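Local coordinates for protein SusD homolog (Bacteroides ovatus, PDB 4F53) that probably binds mucin O-glycans at the cell surface as a SusD-family outer-membrane lipoprotein with a TPR-like fold, at residues D266-Y274 with A409-A417; A295-L305 with S316-M324. All blocks are in the same frame, centred on the assembly; numbering follows the deposited sequence.

Interaction 1: D266-Y274 with A409-A417; sequences DLTCYMNAY and AINTNVTVA
The hydroxyl of Y274 donates to the backbone carbonyl of V414, OH to O 2.7 Å, and this is the one hydrogen bond between helix 265-273 with its C-terminal exit and the irregular loop 409-417. The donor stands above the carbonyl plane, 65° out of it, while the carbonyl oxygen lies at the edge of the tyrosine ring. V416 CG2 makes a CH-pi contact over one face of that ring, 3.8 Å from the centroid; the opposite face has Y270 O near its rim. The Y270 ring also meets this loop, its edge against V414 CG1 (3.8 Å from CE1). T412 CG2 meets Y270 OH from the opposite direction at 3.6 Å, and that OH is itself hydrogen-bonded to K456 O. At the other end I410 crosses Y270 at about a right angle and puts CD1 3.9 Å from both Y270 CE2 and C269 CB. T412 carries OG1 anti to the backbone N (chi1 -178°), which turns the methyl to Y270 and the oxygen toward the onward chain, where V414 N donates to it in an ST turn, 3.2 Å from N to OG1; E428 OE2 on helix 423-438 is a second partner of OG1. The contact thus joins helix and loop mainly through methyl groups on two tyrosines, whose buried hydroxyls are each satisfied by a backbone carbonyl, V414 O for one and K456 O for the other.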
loop_
_atom_site.group_PDB
_atom_site.type_symbol
_atom_site.label_atom_id
_atom_site.label_comp_id
_atom_site.label_asym_id
_atom_site.label_seq_id
_atom_site.Cartn_x
_atom_site.Cartn_y
_atom_site.Cartn_z
ATOM N N ASP A 266 -7.141 13.558 -6.087
ATOM C CA ASP A 266 -7.220 13.543 -4.624
ATOM C C ASP A 266 -5.906 14.005 -3.964
ATOM O O ASP A 266 -5.931 14.839 -3.069
ATOM C CB ASP A 266 -7.584 12.124 -4.110
ATOM C CG ASP A 266 -8.726 11.479 -4.874
ATOM O OD1 ASP A 266 -8.505 11.057 -6.032
ATOM O OD2 ASP A 266 -9.838 11.449 -4.344
ATOM N N LEU A 267 -4.774 13.466 -4.415
ATOM C CA LEU A 267 -3.463 13.774 -3.873
ATOM C C LEU A 267 -3.102 15.251 -4.091
ATOM O O LEU A 267 -2.626 15.878 -3.152
ATOM C CB LEU A 267 -2.415 12.826 -4.491
ATOM C CG LEU A 267 -1.059 12.650 -3.802
ATOM C CD1 LEU A 267 -1.185 12.215 -2.340
ATOM C CD2 LEU A 267 -0.233 11.644 -4.537
ATOM N N THR A 268 -3.385 15.833 -5.278
ATOM C CA THR A 268 -3.103 17.248 -5.487
ATOM C C THR A 268 -4.128 18.128 -4.714
ATOM O O THR A 268 -3.753 19.209 -4.270
ATOM C CB THR A 268 -2.975 17.618 -6.983
ATOM O OG1 THR A 268 -4.191 17.326 -7.661
ATOM C CG2 THR A 268 -1.787 16.896 -7.673
ATOM N N CYS A 269 -5.369 17.662 -4.489
ATOM C CA CYS A 269 -6.358 18.423 -3.709
ATOM C C CYS A 269 -5.874 18.660 -2.263
ATOM O O CYS A 269 -5.915 19.792 -1.789
ATOM C CB CYS A 269 -7.716 17.736 -3.726
ATOM S SG CYS A 269 -8.659 18.041 -5.232
ATOM N N TYR A 270 -5.408 17.600 -1.584
ATOM C CA TYR A 270 -4.901 17.706 -0.216
ATOM C C TYR A 270 -3.603 18.495 -0.153
ATOM O O TYR A 270 -3.461 19.368 0.686
ATOM C CB TYR A 270 -4.648 16.309 0.392
ATOM C CG TYR A 270 -5.900 15.618 0.895
ATOM C CD1 TYR A 270 -6.416 15.900 2.154
ATOM C CD2 TYR A 270 -6.537 14.640 0.132
ATOM C CE1 TYR A 270 -7.558 15.259 2.630
ATOM C CE2 TYR A 270 -7.678 13.983 0.602
ATOM C CZ TYR A 270 -8.185 14.304 1.851
ATOM O OH TYR A 270 -9.272 13.658 2.354
HETATM N N MSE A 271 -2.663 18.187 -1.063
HETATM C CA MSE A 271 -1.322 18.762 -1.029
HETATM C C MSE A 271 -1.299 20.205 -1.468
HETATM O O MSE A 271 -0.522 20.960 -0.896
HETATM C CB MSE A 271 -0.340 17.879 -1.780
HETATM C CG MSE A 271 -0.175 16.541 -1.065
HETATM SE SE MSE A 271 1.036 15.368 -1.975
HETATM C CE MSE A 271 2.644 16.210 -1.458
ATOM N N ASN A 272 -2.212 20.623 -2.359
ATOM C CA ASN A 272 -2.365 22.045 -2.729
ATOM C C ASN A 272 -2.973 22.817 -1.561
ATOM O O ASN A 272 -2.452 23.858 -1.213
ATOM C CB ASN A 272 -3.222 22.232 -4.003
ATOM C CG ASN A 272 -2.453 21.924 -5.260
ATOM O OD1 ASN A 272 -1.234 21.937 -5.281
ATOM N ND2 ASN A 272 -3.131 21.685 -6.346
ATOM N N ALA A 273 -4.026 22.264 -0.897
ATOM C CA ALA A 273 -4.680 22.916 0.251
ATOM C C ALA A 273 -3.689 23.166 1.384
ATOM O O ALA A 273 -3.790 24.178 2.073
ATOM C CB ALA A 273 -5.818 22.061 0.754
ATOM N N TYR A 274 -2.732 22.234 1.577
ATOM C CA TYR A 274 -1.744 22.360 2.648
ATOM C C TYR A 274 -0.464 23.071 2.196
ATOM O O TYR A 274 0.466 23.161 3.004
ATOM C CB TYR A 274 -1.400 20.968 3.219
ATOM C CG TYR A 274 -2.597 20.175 3.703
ATOM C CD1 TYR A 274 -3.742 20.817 4.179
ATOM C CD2 TYR A 274 -2.564 18.788 3.748
ATOM C CE1 TYR A 274 -4.859 20.090 4.585
ATOM C CE2 TYR A 274 -3.652 18.054 4.206
ATOM C CZ TYR A 274 -4.806 18.707 4.608
ATOM O OH TYR A 274 -5.872 17.967 5.079
ATOM N N ALA A 409 -15.739 16.871 -5.526
ATOM C CA ALA A 409 -15.320 17.459 -4.264
ATOM C C ALA A 409 -15.094 16.422 -3.208
ATOM O O ALA A 409 -15.861 15.464 -3.117
ATOM C CB ALA A 409 -16.352 18.460 -3.779
ATOM N N ILE A 410 -14.008 16.595 -2.432
ATOM C CA ILE A 410 -13.689 15.767 -1.271
ATOM C C ILE A 410 -14.407 16.424 -0.090
ATOM O O ILE A 410 -14.219 17.618 0.160
ATOM C CB ILE A 410 -12.166 15.573 -1.024
ATOM C CG1 ILE A 410 -11.503 14.799 -2.192
ATOM C CG2 ILE A 410 -11.944 14.844 0.315
ATOM C CD1 ILE A 410 -10.046 14.985 -2.332
ATOM N N ASN A 411 -15.249 15.685 0.602
ATOM C CA ASN A 411 -15.963 16.295 1.719
ATOM C C ASN A 411 -15.224 16.018 3.032
ATOM O O ASN A 411 -15.414 14.965 3.655
ATOM C CB ASN A 411 -17.419 15.820 1.744
ATOM C CG ASN A 411 -18.150 16.165 0.445
ATOM O OD1 ASN A 411 -18.207 17.333 -0.004
ATOM N ND2 ASN A 411 -18.671 15.140 -0.224
ATOM N N THR A 412 -14.334 16.950 3.419
ATOM C CA THR A 412 -13.539 16.828 4.653
ATOM C C THR A 412 -13.115 18.203 5.137
ATOM O O THR A 412 -12.873 19.084 4.319
ATOM C CB THR A 412 -12.279 15.908 4.457
ATOM O OG1 THR A 412 -11.611 15.830 5.700
ATOM C CG2 THR A 412 -11.248 16.476 3.457
ATOM N N ASN A 413 -12.918 18.350 6.443
ATOM C CA ASN A 413 -12.430 19.601 7.036
ATOM C C ASN A 413 -11.052 19.397 7.671
ATOM O O ASN A 413 -10.558 20.296 8.362
ATOM C CB ASN A 413 -13.417 20.148 8.078
ATOM C CG ASN A 413 -14.282 21.266 7.557
ATOM O OD1 ASN A 413 -13.791 22.289 7.055
ATOM N ND2 ASN A 413 -15.593 21.095 7.674
ATOM N N VAL A 414 -10.421 18.223 7.405
ATOM C CA VAL A 414 -9.117 17.852 7.953
ATOM C C VAL A 414 -8.037 18.830 7.447
ATOM O O VAL A 414 -7.984 19.181 6.263
ATOM C CB VAL A 414 -8.734 16.350 7.685
ATOM C CG1 VAL A 414 -8.385 16.083 6.218
ATOM C CG2 VAL A 414 -7.601 15.884 8.597
ATOM N N THR A 415 -7.204 19.284 8.372
ATOM C CA THR A 415 -6.083 20.141 8.067
ATOM C C THR A 415 -4.864 19.601 8.836
ATOM O O THR A 415 -4.944 18.521 9.436
ATOM C CB THR A 415 -6.399 21.631 8.247
ATOM O OG1 THR A 415 -5.281 22.349 7.692
ATOM C CG2 THR A 415 -6.687 22.025 9.712
ATOM N N VAL A 416 -3.719 20.305 8.738
ATOM C CA VAL A 416 -2.451 19.863 9.304
ATOM C C VAL A 416 -2.345 20.127 10.818
ATOM O O VAL A 416 -2.092 19.177 11.565
ATOM C CB VAL A 416 -1.237 20.464 8.550
ATOM C CG1 VAL A 416 0.072 19.858 9.058
ATOM C CG2 VAL A 416 -1.380 20.269 7.041
ATOM N N ALA A 417 -2.477 21.411 11.248
ATOM C CA ALA A 417 -2.304 21.827 12.652
ATOM C C ALA A 417 -3.070 20.883 13.596
ATOM O O ALA A 417 -4.288 20.731 13.468
ATOM C CB ALA A 417 -2.728 23.275 12.843
#

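Interaction 2: A295-L305 with S316-M324; sequences AYTGEESYVGL and SWSQGSSCM
Backbones 295-305 and 316-324, both without regular strands, draw closest at G304 and S322, whose CA atoms lie 5.2 Å apart, and diverge toward Y296 and W317. They belong to the long loop region between helix 288-291 and strand 332-335 of this SusD-like fold, with a short 3-10 turn at 318-320. V303 and S322 pair twice: S322 N donates to V303 O at 2.8 Å, and V303 N returns a bond to the side-chain S322 OG at 3.0 Å, an oxygen also bonded to D284 O. L305 extends CG anti to its backbone N (chi1 -178°), bringing CD1 alongside both S321 OG and S318 OG, the latter bonded to N315 O, while its CB rests on S321 OG. At the Y296 end the six-membered ring of W317 meets A295 CB with CH2 at 3.7 Å, and its CZ3 packs on Y296 CA (3.8 Å) and CB, near the plane of the tyrosine ring at its edge. Replacing W317 with an alanine would probably strip A295 and Y296 of this cover and open a gap beside Q399 and V291, which the indole also touches. Near the junction, S321 OG donates to S318 O at 2.8 Å and accepts from a water that also donates to G304 O, 2.8 Å from each oxygen.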
loop_
_atom_site.group_PDB
_atom_site.type_symbol
_atom_site.label_atom_id
_atom_site.label_comp_id
_atom_site.label_asym_id
_atom_site.label_seq_id
_atom_site.Cartn_x
_atom_site.Cartn_y
_atom_site.Cartn_z
ATOM N N ALA A 295 -2.759 24.747 -27.637
ATOM C CA ALA A 295 -4.171 25.122 -27.786
ATOM C C ALA A 295 -4.811 25.372 -26.399
ATOM O O ALA A 295 -5.834 26.052 -26.314
ATOM C CB ALA A 295 -4.932 24.050 -28.549
ATOM N N TYR A 296 -4.188 24.842 -25.314
ATOM C CA TYR A 296 -4.637 24.993 -23.922
ATOM C C TYR A 296 -4.580 26.470 -23.484
ATOM O O TYR A 296 -3.532 27.116 -23.614
ATOM C CB TYR A 296 -3.774 24.115 -23.007
ATOM C CG TYR A 296 -4.100 24.221 -21.534
ATOM C CD1 TYR A 296 -5.296 23.717 -21.024
ATOM C CD2 TYR A 296 -3.184 24.768 -20.637
ATOM C CE1 TYR A 296 -5.601 23.816 -19.668
ATOM C CE2 TYR A 296 -3.447 24.803 -19.269
ATOM C CZ TYR A 296 -4.669 24.350 -18.791
ATOM O OH TYR A 296 -4.946 24.428 -17.447
ATOM N N THR A 297 -5.707 26.994 -22.960
ATOM C CA THR A 297 -5.849 28.412 -22.581
ATOM C C THR A 297 -5.669 28.668 -21.085
ATOM O O THR A 297 -5.570 29.829 -20.672
ATOM C CB THR A 297 -7.208 28.979 -23.041
ATOM O OG1 THR A 297 -8.256 28.398 -22.264
ATOM C CG2 THR A 297 -7.461 28.767 -24.524
ATOM N N GLY A 298 -5.654 27.608 -20.291
ATOM C CA GLY A 298 -5.492 27.729 -18.848
ATOM C C GLY A 298 -4.050 27.928 -18.417
ATOM O O GLY A 298 -3.181 28.276 -19.222
ATOM N N GLU A 299 -3.798 27.677 -17.137
ATOM C CA GLU A 299 -2.484 27.775 -16.502
ATOM C C GLU A 299 -1.981 26.382 -16.119
ATOM O O GLU A 299 -2.782 25.449 -15.992
ATOM C CB GLU A 299 -2.570 28.662 -15.241
ATOM C CG GLU A 299 -3.081 30.081 -15.499
ATOM C CD GLU A 299 -4.376 30.515 -14.822
ATOM O OE1 GLU A 299 -4.807 29.865 -13.838
ATOM O OE2 GLU A 299 -4.957 31.528 -15.278
ATOM N N GLU A 300 -0.662 26.236 -15.942
ATOM C CA GLU A 300 -0.073 24.975 -15.465
ATOM C C GLU A 300 0.027 25.027 -13.949
ATOM O O GLU A 300 0.320 26.087 -13.399
ATOM C CB GLU A 300 1.303 24.679 -16.102
ATOM C CG GLU A 300 1.322 24.718 -17.632
ATOM C CD GLU A 300 0.571 23.689 -18.465
ATOM O OE1 GLU A 300 -0.144 22.834 -17.896
ATOM O OE2 GLU A 300 0.700 23.753 -19.710
ATOM N N SER A 301 -0.260 23.897 -13.267
ATOM C CA SER A 301 -0.206 23.813 -11.798
ATOM C C SER A 301 -0.030 22.388 -11.363
ATOM O O SER A 301 0.036 21.497 -12.207
ATOM C CB SER A 301 -1.495 24.376 -11.201
ATOM O OG SER A 301 -2.617 23.650 -11.677
ATOM N N TYR A 302 0.002 22.153 -10.055
ATOM C CA TYR A 302 -0.011 20.784 -9.519
ATOM C C TYR A 302 -1.455 20.333 -9.554
ATOM O O TYR A 302 -2.282 20.865 -8.801
ATOM C CB TYR A 302 0.571 20.713 -8.111
ATOM C CG TYR A 302 2.050 20.996 -8.067
ATOM C CD1 TYR A 302 2.971 20.099 -8.615
ATOM C CD2 TYR A 302 2.544 22.131 -7.429
ATOM C CE1 TYR A 302 4.345 20.321 -8.518
ATOM C CE2 TYR A 302 3.920 22.346 -7.301
ATOM C CZ TYR A 302 4.812 21.442 -7.858
ATOM O OH TYR A 302 6.165 21.664 -7.795
ATOM N N VAL A 303 -1.796 19.464 -10.523
ATOM C CA VAL A 303 -3.176 19.044 -10.694
ATOM C C VAL A 303 -3.213 17.621 -11.270
ATOM O O VAL A 303 -2.668 17.344 -12.340
ATOM C CB VAL A 303 -4.013 20.068 -11.515
ATOM C CG1 VAL A 303 -3.447 20.311 -12.930
ATOM C CG2 VAL A 303 -5.496 19.683 -11.538
ATOM N N GLY A 304 -3.838 16.732 -10.518
ATOM C CA GLY A 304 -3.955 15.336 -10.889
ATOM C C GLY A 304 -5.137 15.061 -11.780
ATOM O O GLY A 304 -5.921 15.961 -12.102
ATOM N N LEU A 305 -5.264 13.811 -12.188
ATOM C CA LEU A 305 -6.371 13.372 -13.020
ATOM C C LEU A 305 -7.392 12.615 -12.132
ATOM O O LEU A 305 -7.018 11.987 -11.142
ATOM C CB LEU A 305 -5.788 12.476 -14.135
ATOM C CG LEU A 305 -6.713 11.896 -15.190
ATOM C CD1 LEU A 305 -7.293 12.987 -16.080
ATOM C CD2 LEU A 305 -5.970 10.881 -16.017
ATOM N N SER A 316 -8.888 14.119 -24.464
ATOM C CA SER A 316 -7.635 13.823 -25.198
ATOM C C SER A 316 -6.363 14.468 -24.600
ATOM O O SER A 316 -5.267 14.029 -24.953
ATOM C CB SER A 316 -7.746 14.209 -26.671
ATOM O OG SER A 316 -7.870 15.612 -26.823
ATOM N N TRP A 317 -6.495 15.482 -23.725
ATOM C CA TRP A 317 -5.327 16.146 -23.129
ATOM C C TRP A 317 -5.019 15.665 -21.713
ATOM O O TRP A 317 -4.145 16.241 -21.063
ATOM C CB TRP A 317 -5.491 17.681 -23.136
ATOM C CG TRP A 317 -5.649 18.294 -24.502
ATOM C CD1 TRP A 317 -5.433 17.693 -25.707
ATOM C CD2 TRP A 317 -6.057 19.635 -24.789
ATOM N NE1 TRP A 317 -5.738 18.553 -26.724
ATOM C CE2 TRP A 317 -6.106 19.764 -26.192
ATOM C CE3 TRP A 317 -6.369 20.750 -23.994
ATOM C CZ2 TRP A 317 -6.464 20.966 -26.825
ATOM C CZ3 TRP A 317 -6.745 21.933 -24.618
ATOM C CH2 TRP A 317 -6.793 22.034 -26.016
ATOM N N SER A 318 -5.676 14.570 -21.264
ATOM C CA SER A 318 -5.539 13.966 -19.924
ATOM C C SER A 318 -4.107 13.661 -19.480
ATOM O O SER A 318 -3.832 13.721 -18.277
ATOM C CB SER A 318 -6.352 12.678 -19.826
ATOM O OG SER A 318 -7.725 12.994 -19.921
ATOM N N GLN A 319 -3.195 13.337 -20.412
ATOM C CA GLN A 319 -1.813 13.006 -20.013
ATOM C C GLN A 319 -1.002 14.285 -19.691
ATOM O O GLN A 319 0.089 14.181 -19.156
ATOM C CB GLN A 319 -1.125 12.105 -21.036
ATOM C CG GLN A 319 -1.852 10.758 -21.199
ATOM C CD GLN A 319 -1.272 9.861 -22.267
ATOM O OE1 GLN A 319 -0.454 10.269 -23.093
ATOM N NE2 GLN A 319 -1.655 8.600 -22.250
ATOM N N GLY A 320 -1.610 15.458 -19.887
ATOM C CA GLY A 320 -1.053 16.739 -19.479
ATOM C C GLY A 320 -1.141 16.932 -17.966
ATOM O O GLY A 320 -0.526 17.847 -17.427
ATOM N N SER A 321 -1.906 16.067 -17.252
ATOM C CA SER A 321 -2.053 16.061 -15.782
ATOM C C SER A 321 -0.701 15.826 -15.128
ATOM O O SER A 321 0.182 15.242 -15.764
ATOM C CB SER A 321 -3.040 14.979 -15.338
ATOM O OG SER A 321 -4.302 15.181 -15.949
ATOM N N SER A 322 -0.537 16.267 -13.865
ATOM C CA SER A 322 0.697 16.083 -13.080
ATOM C C SER A 322 1.154 14.630 -13.116
ATOM O O SER A 322 0.347 13.702 -12.998
ATOM C CB SER A 322 0.512 16.544 -11.636
ATOM O OG SER A 322 0.597 17.959 -11.563
ATOM N N CYS A 323 2.457 14.459 -13.350
ATOM C CA CYS A 323 3.145 13.183 -13.491
ATOM C C CYS A 323 4.174 13.032 -12.379
ATOM O O CYS A 323 4.841 14.002 -12.007
ATOM C CB CYS A 323 3.802 13.118 -14.868
ATOM S SG CYS A 323 4.538 11.512 -15.269
HETATM N N MSE A 324 4.330 11.792 -11.876
HETATM C CA MSE A 324 5.311 11.469 -10.829
HETATM C C MSE A 324 6.700 11.872 -11.274
HETATM O O MSE A 324 7.032 11.744 -12.457
HETATM C CB MSE A 324 5.260 9.958 -10.531
HETATM C CG MSE A 324 6.094 9.484 -9.350
HETATM SE SE MSE A 324 5.716 7.577 -9.057
HETATM C CE MSE A 324 7.076 7.192 -7.709
HETATM O O HOH W 1 -6.217 16.844 -14.792
#

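Overall arrangement
Helix 265-273 joins the two contacts directly, although their centres are about 19 Å apart. While Y270 and Y274 serve loop 409-417 in interaction 1, T268 and N272 on another side of the helix meet segment 295-305 of interaction 2: T268 OG1 lies 2.9 Å from G304 N and N272 ND2 2.7 Å from Y302 O, both probable hydrogen bonds. T268 also packs on V303 CA. In sequence, interaction 2 falls wholly between the two segments of interaction 1, and both lie on the same side of the chain's centre. Interaction 1 is the more buried; interaction 2 lies farther out, about 26 Å from that centre. No sugar-binding role can be assigned to either.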